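Side-chain contacts in SPI-1 type 3 secretion system pilotin (Salmonella typhimurium, PDB 6XFJ), which pilots the secretin InvG to its proper place in the outer membrane, a step in building the type III secretion injectisome: residues L31-F34 / Q39-R42; Q35-Y40 / T71-H76; M51-K56 / E77-L82. One frame throughout, in Å; residues are numbered along the deposited sequence.

In this C-terminal part of the lipoprotein, helix 8-22 precedes helix 25-36, and contact 1 (31-34 with 39-42) closes the first and shortest loop, folding helix 39-42 back on the end of helix 25-36. Contact 2 (35-40 with 71-76) opens on the same stretch, sharing Tyr40 with contact 1, and spans 30 residues to reach helix 68-80. Contact 3 (51-56 with 77-82) opens inside that span, on helix 44-59, and closes beyond it at the C terminus, so contacts 2 and 3 cross. Helix 68-80 is thereby tied to both the turn after helix 25-36 and helix 44-59. All three contacts also touch the second subunit of the dimer.

Contact 1: L31-F34 / Q39-R42; sequences LTFF and QYMR
The last turns of helix 25-36 and the short, weakly bonded helix 39-42 come closest at Phe34 and Tyr40, whose CA atoms lie 7.1 Å apart. This is a tight turn joining two consecutive helices of the all-helical pilotin, filled by three aromatic rings and a methionine, with no hydrogen bond between the segments. Tyr40 touches the two phenylalanines with different parts. Tyr40 CB sits at the edge of the Phe34 ring, in its plane, 3.8 Å from Phe34 CE1, and the two side chains run at about a right angle. Farther along, Tyr40 CE2 meets Phe33 CZ at 4.1 Å, the two side chains crossing at a slant. Phe33 CG lies anti to the backbone N (chi1 173°), while that of Phe34 lies anti to the carbonyl carbon; the two rings converge, and Phe33 CD2 stands over the centre of the Phe34 ring, 3.7 Å above its plane. Leu50 of helix 44-59 packs on Phe33 and Tyr40, and Ser15 of the second subunit on Phe34. Met41 bends back at chi2 and chi3 to form an oblique Met-aromatic contact, SD 5.3 Å from the Phe34 ring centroid. Met41 CE ends 3.4 Å from Phe34 O.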
ATOM      1  N   LEU B  31      -6.054  -1.890  -9.935  1.00 11.19           N
ATOM      2  CA  LEU B  31      -6.444  -1.928 -11.364  1.00 12.09           C
ATOM      3  C   LEU B  31      -5.344  -2.655 -12.152  1.00 12.74           C
ATOM      4  O   LEU B  31      -5.686  -3.502 -13.020  1.00 13.69           O
ATOM      5  CB  LEU B  31      -6.686  -0.510 -11.872  1.00 13.36           C
ATOM      6  CG  LEU B  31      -7.147  -0.460 -13.315  1.00 16.12           C
ATOM      7  CD1 LEU B  31      -8.443  -1.193 -13.533  1.00 16.82           C
ATOM      8  CD2 LEU B  31      -7.316   0.972 -13.767  1.00 17.39           C
ATOM      9  N   THR B  32      -4.066  -2.360 -11.900  1.00 13.25           N
ATOM     10  CA  THR B  32      -2.956  -3.051 -12.599  1.00 15.17           C
ATOM     11  C   THR B  32      -3.087  -4.561 -12.424  1.00 13.55           C
ATOM     12  O   THR B  32      -3.030  -5.330 -13.397  1.00 13.46           O
ATOM     13  CB  THR B  32      -1.592  -2.566 -12.107  1.00 14.02           C
ATOM     14  OG1 THR B  32      -1.506  -1.172 -12.421  1.00 15.98           O
ATOM     15  CG2 THR B  32      -0.434  -3.280 -12.782  1.00 17.07           C
ATOM     16  N   PHE B  33      -3.297  -5.001 -11.194  1.00 13.02           N
ATOM     17  CA  PHE B  33      -3.381  -6.444 -10.903  1.00 12.19           C
ATOM     18  C   PHE B  33      -4.511  -7.058 -11.733  1.00 12.22           C
ATOM     19  O   PHE B  33      -4.304  -8.075 -12.388  1.00 11.82           O
ATOM     20  CB  PHE B  33      -3.649  -6.661  -9.406  1.00 11.03           C
ATOM     21  CG  PHE B  33      -3.913  -8.113  -9.147  1.00 10.59           C
ATOM     22  CD1 PHE B  33      -2.873  -9.007  -8.998  1.00 11.47           C
ATOM     23  CD2 PHE B  33      -5.209  -8.608  -9.204  1.00 10.77           C
ATOM     24  CE1 PHE B  33      -3.136 -10.361  -8.837  1.00 12.16           C
ATOM     25  CE2 PHE B  33      -5.473  -9.962  -9.008  1.00 10.26           C
ATOM     26  CZ  PHE B  33      -4.427 -10.817  -8.853  1.00 11.20           C
ATOM     27  N   PHE B  34      -5.699  -6.451 -11.735  1.00 11.37           N
ATOM     28  CA  PHE B  34      -6.866  -7.064 -12.424  1.00 11.62           C
ATOM     29  C   PHE B  34      -6.695  -7.008 -13.938  1.00 13.27           C
ATOM     30  O   PHE B  34      -7.045  -7.964 -14.590  1.00 14.30           O
ATOM     31  CB  PHE B  34      -8.172  -6.469 -11.909  1.00 11.38           C
ATOM     32  CG  PHE B  34      -8.503  -7.057 -10.563  1.00 10.57           C
ATOM     33  CD1 PHE B  34      -8.870  -8.391 -10.446  1.00 10.34           C
ATOM     34  CD2 PHE B  34      -8.352  -6.312  -9.406  1.00  9.79           C
ATOM     35  CE1 PHE B  34      -9.142  -8.956  -9.202  1.00 10.78           C
ATOM     36  CE2 PHE B  34      -8.578  -6.898  -8.180  1.00 10.64           C
ATOM     37  CZ  PHE B  34      -8.954  -8.205  -8.085  1.00 11.05           C
ATOM     38  N   GLN B  39      -8.841 -13.375 -15.805  1.00 17.93           N
ATOM     39  CA  GLN B  39      -9.645 -14.549 -15.330  1.00 18.99           C
ATOM     40  C   GLN B  39     -10.586 -14.163 -14.179  1.00 16.14           C
ATOM     41  O   GLN B  39     -11.698 -14.706 -14.060  1.00 17.97           O
ATOM     42  CB  GLN B  39      -8.745 -15.722 -14.932  1.00 20.58           C
ATOM     43  CG  GLN B  39      -9.495 -16.966 -14.497  1.00 25.59           C
ATOM     44  CD  GLN B  39     -10.518 -17.497 -15.486  1.00 31.33           C
ATOM     45  OE1 GLN B  39     -10.380 -17.385 -16.722  1.00 35.03           O
ATOM     46  NE2 GLN B  39     -11.559 -18.106 -14.919  1.00 30.66           N
ATOM     47  N   TYR B  40     -10.164 -13.260 -13.319  1.00 15.46           N
ATOM     48  CA  TYR B  40     -10.983 -12.830 -12.168  1.00 13.42           C
ATOM     49  C   TYR B  40     -12.209 -12.017 -12.579  1.00 14.56           C
ATOM     50  O   TYR B  40     -13.121 -11.888 -11.750  1.00 17.65           O
ATOM     51  CB  TYR B  40     -10.111 -12.145 -11.125  1.00 12.59           C
ATOM     52  CG  TYR B  40      -9.093 -13.110 -10.596  1.00 12.65           C
ATOM     53  CD1 TYR B  40      -9.507 -14.197  -9.838  1.00 12.32           C
ATOM     54  CD2 TYR B  40      -7.738 -12.935 -10.794  1.00 13.18           C
ATOM     55  CE1 TYR B  40      -8.584 -15.105  -9.358  1.00 13.01           C
ATOM     56  CE2 TYR B  40      -6.803 -13.821 -10.277  1.00 12.38           C
ATOM     57  CZ  TYR B  40      -7.228 -14.935  -9.578  1.00 12.34           C
ATOM     58  OH  TYR B  40      -6.300 -15.828  -9.091  1.00 14.24           O
ATOM     59  N   MET B  41     -12.260 -11.494 -13.800  1.00 16.34           N
ATOM     60  CA  MET B  41     -13.477 -10.841 -14.331  1.00 17.22           C
ATOM     61  C   MET B  41     -14.328 -11.861 -15.100  1.00 18.79           C
ATOM     62  O   MET B  41     -15.503 -11.580 -15.317  1.00 23.34           O
ATOM     63  CB  MET B  41     -13.103  -9.667 -15.233  1.00 20.43           C
ATOM     64  CG  MET B  41     -12.621  -8.462 -14.448  1.00 23.84           C
ATOM     65  SD  MET B  41     -10.865  -8.490 -14.073  1.00 26.29           S
ATOM     66  CE  MET B  41     -10.269  -7.908 -15.667  1.00 31.23           C
ATOM     67  N   ARG B  42     -13.760 -13.007 -15.506  1.00 16.94           N
ATOM     68  CA  ARG B  42     -14.482 -14.053 -16.256  1.00 18.85           C
ATOM     69  C   ARG B  42     -15.220 -15.009 -15.319  1.00 18.44           C
ATOM     70  O   ARG B  42     -16.260 -15.547 -15.753  1.00 22.27           O
ATOM     71  CB  ARG B  42     -13.502 -14.805 -17.144  1.00 22.39           C
ATOM     72  CG  ARG B  42     -12.990 -13.942 -18.281  1.00 30.68           C
ATOM     73  CD  ARG B  42     -12.372 -14.770 -19.376  1.00 36.47           C
ATOM     74  NE  ARG B  42     -11.060 -15.286 -19.013  1.00 45.82           N
ATOM     75  CZ  ARG B  42      -9.882 -14.737 -19.333  1.00 47.11           C
ATOM     76  NH1 ARG B  42      -9.809 -13.604 -20.018  1.00 50.38           N
ATOM     77  NH2 ARG B  42      -8.768 -15.331 -18.945  1.00 48.38           N
TER

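Contact 2: Q35-Y40 / T71-H76; sequences QEHPQY and TLLAAH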
ATOM      1  N   GLN B  35      -6.055  -5.956 -14.447  1.00 14.62           N
ATOM      2  CA  GLN B  35      -5.780  -5.883 -15.908  1.00 17.32           C
ATOM      3  C   GLN B  35      -4.842  -7.024 -16.309  1.00 15.28           C
ATOM      4  O   GLN B  35      -4.991  -7.538 -17.437  1.00 17.58           O
ATOM      5  CB  GLN B  35      -5.232  -4.511 -16.303  1.00 18.44           C
ATOM      6  CG  GLN B  35      -6.285  -3.426 -16.141  1.00 19.96           C
ATOM      7  CD  GLN B  35      -5.730  -2.036 -16.362  1.00 22.61           C
ATOM      8  OE1 GLN B  35      -4.548  -1.783 -16.132  1.00 28.32           O
ATOM      9  NE2 GLN B  35      -6.581  -1.111 -16.798  1.00 26.18           N
ATOM     10  N   GLU B  36      -3.901  -7.396 -15.435  1.00 15.34           N
ATOM     11  CA  GLU B  36      -2.881  -8.463 -15.672  1.00 15.64           C
ATOM     12  C   GLU B  36      -3.521  -9.857 -15.460  1.00 14.61           C
ATOM     13  O   GLU B  36      -2.879 -10.844 -15.811  1.00 16.94           O
ATOM     14  CB  GLU B  36      -1.683  -8.308 -14.714  1.00 16.53           C
ATOM     15  CG  GLU B  36      -0.716  -7.192 -15.031  1.00 18.37           C
ATOM     16  CD  GLU B  36       0.319  -6.969 -13.935  1.00 19.91           C
ATOM     17  OE1 GLU B  36       0.211  -7.662 -12.881  1.00 25.65           O
ATOM     18  OE2 GLU B  36       1.252  -6.126 -14.139  1.00 24.89           O
ATOM     19  N   HIS B  37      -4.673  -9.932 -14.772  1.00 13.34           N
ATOM     20  CA  HIS B  37      -5.294 -11.228 -14.384  1.00 14.44           C
ATOM     21  C   HIS B  37      -6.779 -11.208 -14.714  1.00 14.50           C
ATOM     22  O   HIS B  37      -7.601 -11.387 -13.804  1.00 14.63           O
ATOM     23  CB  HIS B  37      -5.031 -11.509 -12.899  1.00 14.38           C
ATOM     24  CG  HIS B  37      -3.591 -11.559 -12.535  1.00 13.42           C
ATOM     25  ND1 HIS B  37      -2.854 -10.402 -12.227  1.00 14.19           N
ATOM     26  CD2 HIS B  37      -2.747 -12.610 -12.381  1.00 15.87           C
ATOM     27  CE1 HIS B  37      -1.600 -10.756 -11.945  1.00 15.19           C
ATOM     28  NE2 HIS B  37      -1.507 -12.099 -12.036  1.00 16.13           N
ATOM     29  N   PRO B  38      -7.155 -11.170 -16.007  1.00 17.67           N
ATOM     30  CA  PRO B  38      -8.550 -11.012 -16.410  1.00 19.89           C
ATOM     31  C   PRO B  38      -9.431 -12.232 -16.130  1.00 18.21           C
ATOM     32  O   PRO B  38     -10.648 -12.114 -16.227  1.00 19.69           O
ATOM     33  CB  PRO B  38      -8.445 -10.777 -17.920  1.00 22.96           C
ATOM     34  CG  PRO B  38      -7.124 -11.407 -18.310  1.00 22.17           C
ATOM     35  CD  PRO B  38      -6.222 -11.138 -17.123  1.00 17.49           C
ATOM     36  N   GLN B  39      -8.841 -13.375 -15.805  1.00 17.93           N
ATOM     37  CA  GLN B  39      -9.645 -14.549 -15.330  1.00 18.99           C
ATOM     38  C   GLN B  39     -10.586 -14.163 -14.179  1.00 16.14           C
ATOM     39  O   GLN B  39     -11.698 -14.706 -14.060  1.00 17.97           O
ATOM     40  CB  GLN B  39      -8.745 -15.722 -14.932  1.00 20.58           C
ATOM     41  CG  GLN B  39      -9.495 -16.966 -14.497  1.00 25.59           C
ATOM     42  CD  GLN B  39     -10.518 -17.497 -15.486  1.00 31.33           C
ATOM     43  OE1 GLN B  39     -10.380 -17.385 -16.722  1.00 35.03           O
ATOM     44  NE2 GLN B  39     -11.559 -18.106 -14.919  1.00 30.66           N
ATOM     45  N   TYR B  40     -10.164 -13.260 -13.319  1.00 15.46           N
ATOM     46  CA  TYR B  40     -10.983 -12.830 -12.168  1.00 13.42           C
ATOM     47  C   TYR B  40     -12.209 -12.017 -12.579  1.00 14.56           C
ATOM     48  O   TYR B  40     -13.121 -11.888 -11.750  1.00 17.65           O
ATOM     49  CB  TYR B  40     -10.111 -12.145 -11.125  1.00 12.59           C
ATOM     50  CG  TYR B  40      -9.093 -13.110 -10.596  1.00 12.65           C
ATOM     51  CD1 TYR B  40      -9.507 -14.197  -9.838  1.00 12.32           C
ATOM     52  CD2 TYR B  40      -7.738 -12.935 -10.794  1.00 13.18           C
ATOM     53  CE1 TYR B  40      -8.584 -15.105  -9.358  1.00 13.01           C
ATOM     54  CE2 TYR B  40      -6.803 -13.821 -10.277  1.00 12.38           C
ATOM     55  CZ  TYR B  40      -7.228 -14.935  -9.578  1.00 12.34           C
ATOM     56  OH  TYR B  40      -6.300 -15.828  -9.091  1.00 14.24           O
ATOM     57  N   THR B  71      -0.069  -8.006  -2.189  1.00  8.81           N
ATOM     58  CA  THR B  71      -0.968  -8.934  -1.462  1.00  7.91           C
ATOM     59  C   THR B  71      -2.001  -9.563  -2.371  1.00  8.29           C
ATOM     60  O   THR B  71      -2.342 -10.730  -2.158  1.00  8.40           O
ATOM     61  CB  THR B  71      -1.553  -8.244  -0.256  1.00  8.80           C
ATOM     62  OG1 THR B  71      -2.206  -7.056  -0.623  1.00  9.15           O
ATOM     63  CG2 THR B  71      -0.480  -7.966   0.777  1.00  9.88           C
ATOM     64  N   LEU B  72      -2.517  -8.878  -3.369  1.00  8.44           N
ATOM     65  CA  LEU B  72      -3.343  -9.529  -4.419  1.00  8.55           C
ATOM     66  C   LEU B  72      -2.532 -10.623  -5.115  1.00  8.41           C
ATOM     67  O   LEU B  72      -3.019 -11.693  -5.389  1.00  8.96           O
ATOM     68  CB  LEU B  72      -3.902  -8.502  -5.397  1.00  8.43           C
ATOM     69  CG  LEU B  72      -5.026  -7.616  -4.892  1.00  9.05           C
ATOM     70  CD1 LEU B  72      -5.268  -6.449  -5.796  1.00  9.40           C
ATOM     71  CD2 LEU B  72      -6.328  -8.429  -4.716  1.00  8.76           C
ATOM     72  N   LEU B  73      -1.285 -10.282  -5.459  1.00  8.66           N
ATOM     73  CA  LEU B  73      -0.447 -11.245  -6.202  1.00  9.38           C
ATOM     74  C   LEU B  73      -0.176 -12.470  -5.304  1.00  8.14           C
ATOM     75  O   LEU B  73      -0.252 -13.575  -5.776  1.00  9.68           O
ATOM     76  CB  LEU B  73       0.844 -10.566  -6.638  1.00 10.48           C
ATOM     77  CG  LEU B  73       1.683 -11.330  -7.655  1.00 13.78           C
ATOM     78  CD1 LEU B  73       0.975 -11.514  -8.967  1.00 17.37           C
ATOM     79  CD2 LEU B  73       2.983 -10.609  -7.889  1.00 13.38           C
ATOM     80  N   ALA B  74       0.133 -12.234  -4.023  1.00  8.74           N
ATOM     81  CA  ALA B  74       0.287 -13.353  -3.060  1.00  8.93           C
ATOM     82  C   ALA B  74      -0.982 -14.215  -2.982  1.00  9.16           C
ATOM     83  O   ALA B  74      -0.861 -15.444  -2.995  1.00 11.17           O
ATOM     84  CB  ALA B  74       0.674 -12.847  -1.707  1.00 11.02           C
ATOM     85  N   ALA B  75      -2.137 -13.587  -2.958  1.00  8.16           N
ATOM     86  CA  ALA B  75      -3.417 -14.322  -2.903  1.00 10.11           C
ATOM     87  C   ALA B  75      -3.580 -15.181  -4.161  1.00  9.86           C
ATOM     88  O   ALA B  75      -3.901 -16.372  -4.043  1.00 10.55           O
ATOM     89  CB  ALA B  75      -4.533 -13.339  -2.727  1.00  9.48           C
ATOM     90  N   HIS B  76      -3.233 -14.593  -5.306  1.00 10.13           N
ATOM     91  CA  HIS B  76      -3.323 -15.313  -6.578  1.00  9.26           C
ATOM     92  C   HIS B  76      -2.387 -16.512  -6.527  1.00  9.22           C
ATOM     93  O   HIS B  76      -2.765 -17.599  -6.983  1.00 10.09           O
ATOM     94  CB  HIS B  76      -2.977 -14.331  -7.671  1.00  9.31           C
ATOM     95  CG  HIS B  76      -2.743 -14.942  -8.989  1.00 11.38           C
ATOM     96  ND1 HIS B  76      -3.747 -15.468  -9.753  1.00 12.40           N
ATOM     97  CD2 HIS B  76      -1.591 -15.033  -9.710  1.00 12.91           C
ATOM     98  CE1 HIS B  76      -3.231 -15.888 -10.909  1.00 14.58           C
ATOM     99  NE2 HIS B  76      -1.900 -15.662 -10.887  1.00 14.38           N
TER
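An aromatic cluster of His37, Tyr40 and His76 joins the turn after helix 25-36 to helix 68-80. His76 is its middle member, met by His37 over one face and by Tyr40 at the rim. The edge of His37 points at that face in an edge-to-face pair, centroids 4.5 Å apart and planes at 65°; His37 CD2 stands 3.5 Å from His76 NE2, offset toward the rim. Tyr40 uses its hydroxyl: OH lies in the plane of the imidazole and makes a hydrogen bond of 2.7 Å with His76 ND1, either atom being a possible donor. The two rings are nearly perpendicular, at 83°, and meet rim to rim. A chi1 of 168° swings the His76 ring away from its own backbone N and up to the turn, one face to His37 and ND1 to Tyr40. In this helical fold the pair of contacts on His76 links both sides of the Pro38 turn, His37 before it and Tyr40 after it, to one residue of helix 68-80. His37 has a further hold on the preceding helix: ND1 is hydrogen-bonded to Phe33 O and the rings of the two residues stack. The CE1 and NE2 atoms of His37 pack against Leu73 CD1, each at 4.0 Å.

Contact 3: M51-K56 / E77-L82; sequences MTEFKK and ERLQAL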
ATOM      1  N   MET B  51     -10.679 -13.199  -3.258  1.00  9.47           N
ATOM      2  CA  MET B  51     -11.001 -12.297  -2.137  1.00 10.49           C
ATOM      3  C   MET B  51     -10.842 -13.059  -0.790  1.00 10.77           C
ATOM      4  O   MET B  51     -10.327 -12.484   0.180  1.00 10.53           O
ATOM      5  CB  MET B  51     -12.398 -11.681  -2.260  1.00 12.27           C
ATOM      6  CG  MET B  51     -12.512 -10.680  -3.374  1.00 13.80           C
ATOM      7  SD  MET B  51     -11.369  -9.274  -3.218  1.00 13.97           S
ATOM      8  CE  MET B  51      -9.980  -9.829  -4.224  1.00 11.89           C
ATOM      9  N   THR B  52     -11.241 -14.330  -0.689  1.00 11.82           N
ATOM     10  CA  THR B  52     -10.993 -15.117   0.548  1.00 13.04           C
ATOM     11  C   THR B  52      -9.483 -15.200   0.814  1.00 12.21           C
ATOM     12  O   THR B  52      -9.054 -14.934   1.992  1.00 12.02           O
ATOM     13  CB  THR B  52     -11.560 -16.526   0.402  1.00 13.82           C
ATOM     14  OG1 THR B  52     -12.967 -16.343   0.245  1.00 15.91           O
ATOM     15  CG2 THR B  52     -11.251 -17.426   1.578  1.00 15.39           C
ATOM     16  N   GLU B  53      -8.676 -15.524  -0.214  1.00 10.69           N
ATOM     17  CA  GLU B  53      -7.220 -15.690   0.025  1.00 11.07           C
ATOM     18  C   GLU B  53      -6.633 -14.325   0.374  1.00  9.57           C
ATOM     19  O   GLU B  53      -5.750 -14.251   1.217  1.00  9.79           O
ATOM     20  CB  GLU B  53      -6.496 -16.304  -1.164  1.00 13.86           C
ATOM     21  CG  GLU B  53      -6.641 -17.764  -1.399  1.00 18.59           C
ATOM     22  CD  GLU B  53      -6.342 -18.625  -0.191  1.00 20.21           C
ATOM     23  OE1 GLU B  53      -5.262 -18.502   0.423  1.00 24.14           O
ATOM     24  OE2 GLU B  53      -7.186 -19.426   0.119  1.00 36.50           O
ATOM     25  N   PHE B  54      -7.113 -13.256  -0.274  1.00  8.59           N
ATOM     26  CA  PHE B  54      -6.636 -11.888  -0.013  1.00  9.64           C
ATOM     27  C   PHE B  54      -6.901 -11.448   1.434  1.00  8.75           C
ATOM     28  O   PHE B  54      -6.020 -10.924   2.108  1.00  8.99           O
ATOM     29  CB  PHE B  54      -7.344 -10.997  -1.033  1.00 10.41           C
ATOM     30  CG  PHE B  54      -7.020  -9.520  -0.949  1.00  9.17           C
ATOM     31  CD1 PHE B  54      -5.718  -8.998  -1.045  1.00  9.36           C
ATOM     32  CD2 PHE B  54      -8.067  -8.633  -0.906  1.00 10.94           C
ATOM     33  CE1 PHE B  54      -5.515  -7.627  -1.060  1.00 10.27           C
ATOM     34  CE2 PHE B  54      -7.859  -7.272  -0.924  1.00  9.61           C
ATOM     35  CZ  PHE B  54      -6.581  -6.779  -1.036  1.00 10.56           C
ATOM     36  N   LYS B  55      -8.118 -11.744   1.903  1.00  8.96           N
ATOM     37  CA  LYS B  55      -8.488 -11.408   3.295  1.00  9.62           C
ATOM     38  C   LYS B  55      -7.614 -12.228   4.258  1.00 10.03           C
ATOM     39  O   LYS B  55      -7.248 -11.696   5.326  1.00 10.05           O
ATOM     40  CB  LYS B  55      -9.984 -11.652   3.467  1.00  9.56           C
ATOM     41  CG  LYS B  55     -10.823 -10.586   2.800  1.00 10.42           C
ATOM     42  CD  LYS B  55     -12.272 -10.998   2.903  1.00 15.20           C
ATOM     43  CE  LYS B  55     -13.220 -10.173   2.085  1.00 20.93           C
ATOM     44  NZ  LYS B  55     -14.574 -10.777   2.123  1.00 26.28           N
ATOM     45  N   LYS B  56      -7.264 -13.453   3.906  1.00 11.53           N
ATOM     46  CA  LYS B  56      -6.336 -14.208   4.782  1.00 10.59           C
ATOM     47  C   LYS B  56      -4.936 -13.596   4.752  1.00 10.42           C
ATOM     48  O   LYS B  56      -4.281 -13.501   5.798  1.00 11.36           O
ATOM     49  CB  LYS B  56      -6.278 -15.663   4.383  1.00 10.58           C
ATOM     50  CG  LYS B  56      -7.541 -16.438   4.726  1.00 13.29           C
ATOM     51  CD  LYS B  56      -7.362 -17.911   4.636  1.00 16.50           C
ATOM     52  CE  LYS B  56      -7.351 -18.362   3.224  1.00 17.13           C
ATOM     53  NZ  LYS B  56      -6.930 -19.784   3.125  1.00 20.35           N
ATOM     54  N   GLU B  77      -1.162 -16.303  -6.118  1.00  8.29           N
ATOM     55  CA  GLU B  77      -0.163 -17.391  -6.095  1.00  9.56           C
ATOM     56  C   GLU B  77      -0.552 -18.479  -5.120  1.00 10.18           C
ATOM     57  O   GLU B  77      -0.313 -19.646  -5.392  1.00 10.82           O
ATOM     58  CB  GLU B  77       1.218 -16.818  -5.773  1.00 10.12           C
ATOM     59  CG  GLU B  77       1.805 -15.975  -6.885  1.00 10.12           C
ATOM     60  CD  GLU B  77       3.204 -15.421  -6.681  1.00 11.67           C
ATOM     61  OE1 GLU B  77       3.948 -16.015  -5.998  1.00 13.12           O
ATOM     62  OE2 GLU B  77       3.534 -14.431  -7.325  1.00 13.53           O
ATOM     63  N   ARG B  78      -1.149 -18.097  -3.995  1.00 10.26           N
ATOM     64  CA  ARG B  78      -1.607 -19.118  -3.049  1.00 12.51           C
ATOM     65  C   ARG B  78      -2.715 -19.971  -3.727  1.00 11.36           C
ATOM     66  O   ARG B  78      -2.744 -21.212  -3.529  1.00 14.07           O
ATOM     67  CB  ARG B  78      -2.110 -18.522  -1.732  1.00 13.72           C
ATOM     68  CG  ARG B  78      -1.001 -17.909  -0.892  1.00 15.64           C
ATOM     69  CD  ARG B  78      -1.538 -17.290   0.388  1.00 22.26           C
ATOM     70  NE  ARG B  78      -0.480 -16.677   1.170  1.00 28.77           N
ATOM     71  CZ  ARG B  78      -0.599 -16.281   2.431  1.00 26.59           C
ATOM     72  NH1 ARG B  78      -1.751 -16.440   3.063  1.00 31.48           N
ATOM     73  NH2 ARG B  78       0.426 -15.696   3.027  1.00 34.91           N
ATOM     74  N   LEU B  79      -3.625 -19.353  -4.478  1.00 13.08           N
ATOM     75  CA  LEU B  79      -4.647 -20.102  -5.236  1.00 12.60           C
ATOM     76  C   LEU B  79      -3.952 -21.041  -6.216  1.00 13.50           C
ATOM     77  O   LEU B  79      -4.416 -22.171  -6.350  1.00 16.68           O
ATOM     78  CB  LEU B  79      -5.560 -19.161  -6.009  1.00 16.55           C
ATOM     79  CG  LEU B  79      -6.596 -18.434  -5.171  1.00 18.66           C
ATOM     80  CD1 LEU B  79      -7.569 -17.680  -6.066  1.00 19.80           C
ATOM     81  CD2 LEU B  79      -7.354 -19.425  -4.305  1.00 22.24           C
ATOM     82  N   GLN B  80      -2.942 -20.557  -6.945  1.00 13.52           N
ATOM     83  CA  GLN B  80      -2.295 -21.400  -7.960  1.00 14.54           C
ATOM     84  C   GLN B  80      -1.578 -22.581  -7.310  1.00 13.72           C
ATOM     85  O   GLN B  80      -1.428 -23.606  -7.999  1.00 18.38           O
ATOM     86  CB  GLN B  80      -1.327 -20.548  -8.773  1.00 13.07           C
ATOM     87  CG  GLN B  80      -2.017 -19.543  -9.679  1.00 15.65           C
ATOM     88  CD  GLN B  80      -1.146 -19.055 -10.804  1.00 18.93           C
ATOM     89  OE1 GLN B  80      -1.585 -18.919 -11.945  1.00 24.35           O
ATOM     90  NE2 GLN B  80       0.107 -18.808 -10.491  1.00 19.93           N
ATOM     91  N   ALA B  81      -1.091 -22.448  -6.076  1.00 14.68           N
ATOM     92  CA  ALA B  81      -0.188 -23.438  -5.446  1.00 19.23           C
ATOM     93  C   ALA B  81      -1.005 -24.508  -4.752  1.00 23.40           C
ATOM     94  O   ALA B  81      -0.365 -25.449  -4.231  1.00 29.18           O
ATOM     95  CB  ALA B  81       0.753 -22.808  -4.460  1.00 21.01           C
ATOM     96  N   LEU B  82      -2.342 -24.403  -4.747  1.00 24.68           N
ATOM     97  CA  LEU B  82      -3.212 -25.428  -4.112  1.00 33.66           C
ATOM     98  C   LEU B  82      -3.157 -26.733  -4.915  1.00 40.43           C
ATOM     99  O   LEU B  82      -3.513 -27.783  -4.297  1.00 50.61           O
ATOM    100  CB  LEU B  82      -4.644 -24.887  -3.990  1.00 34.28           C
ATOM    101  CG  LEU B  82      -4.886 -23.990  -2.778  1.00 39.95           C
ATOM    102  CD1 LEU B  82      -6.137 -23.145  -2.973  1.00 39.50           C
ATOM    103  CD2 LEU B  82      -4.982 -24.819  -1.489  1.00 41.15           C
TER
HETATM  104  O   HOH W   1      -4.221 -16.604   1.774  1.00 32.48           O
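Apolar contact between helix 44-59 and helix 68-80 is made here by Glu53 and Leu79, in side-by-side packing of the solvent-facing edges of two helices of the all-helical pilotin domain. The CG methylene of Glu53 meets Leu79 CD2 at 3.4 Å, a close approach, with Leu79 CG a little behind. Glu53 also lies against Arg78, whose chain runs extended from CG to NE: Glu53 OE1 is 3.8 Å from Arg78 CB and only slightly farther from CD, so the carboxylate rests beside the aliphatic part of the arginine.

The charged groups of this pair do not touch. Glu53 OE1 and Arg78 NH1 stay 4.9 Å apart, and the carboxylate and guanidinium planes are turned 57° from each other. A water molecule joins them, accepting from Arg78 NH1 at 2.8 Å and donating to Glu53 OE1 at 2.6 Å; its other hydrogen goes to the backbone oxygen of Glu53. The bend at chi2 (-52°) turns the Glu53 carboxylate toward the C-terminal end of its helix, beside Lys56 and within range of the shared water.

Glu53 finds its ionic partner within helix 44-59. Lys56 NZ, one turn on, forms a salt bridge with Glu53 OE2 at 3.0 Å, arriving on the syn side but 29° out of the carboxylate plane. Arg78 has its own partner through NH2, a salt bridge to Glu60.

Around this surface contact, Leu79 continues onto Gln49 and Leu50 of helix 44-59, and Arg78 onto Val57. On the buried side of helix 44-59, Phe54 packs on Ile68, Thr71 and Leu72 of helix 68-80 and on Ile18 of the second subunit.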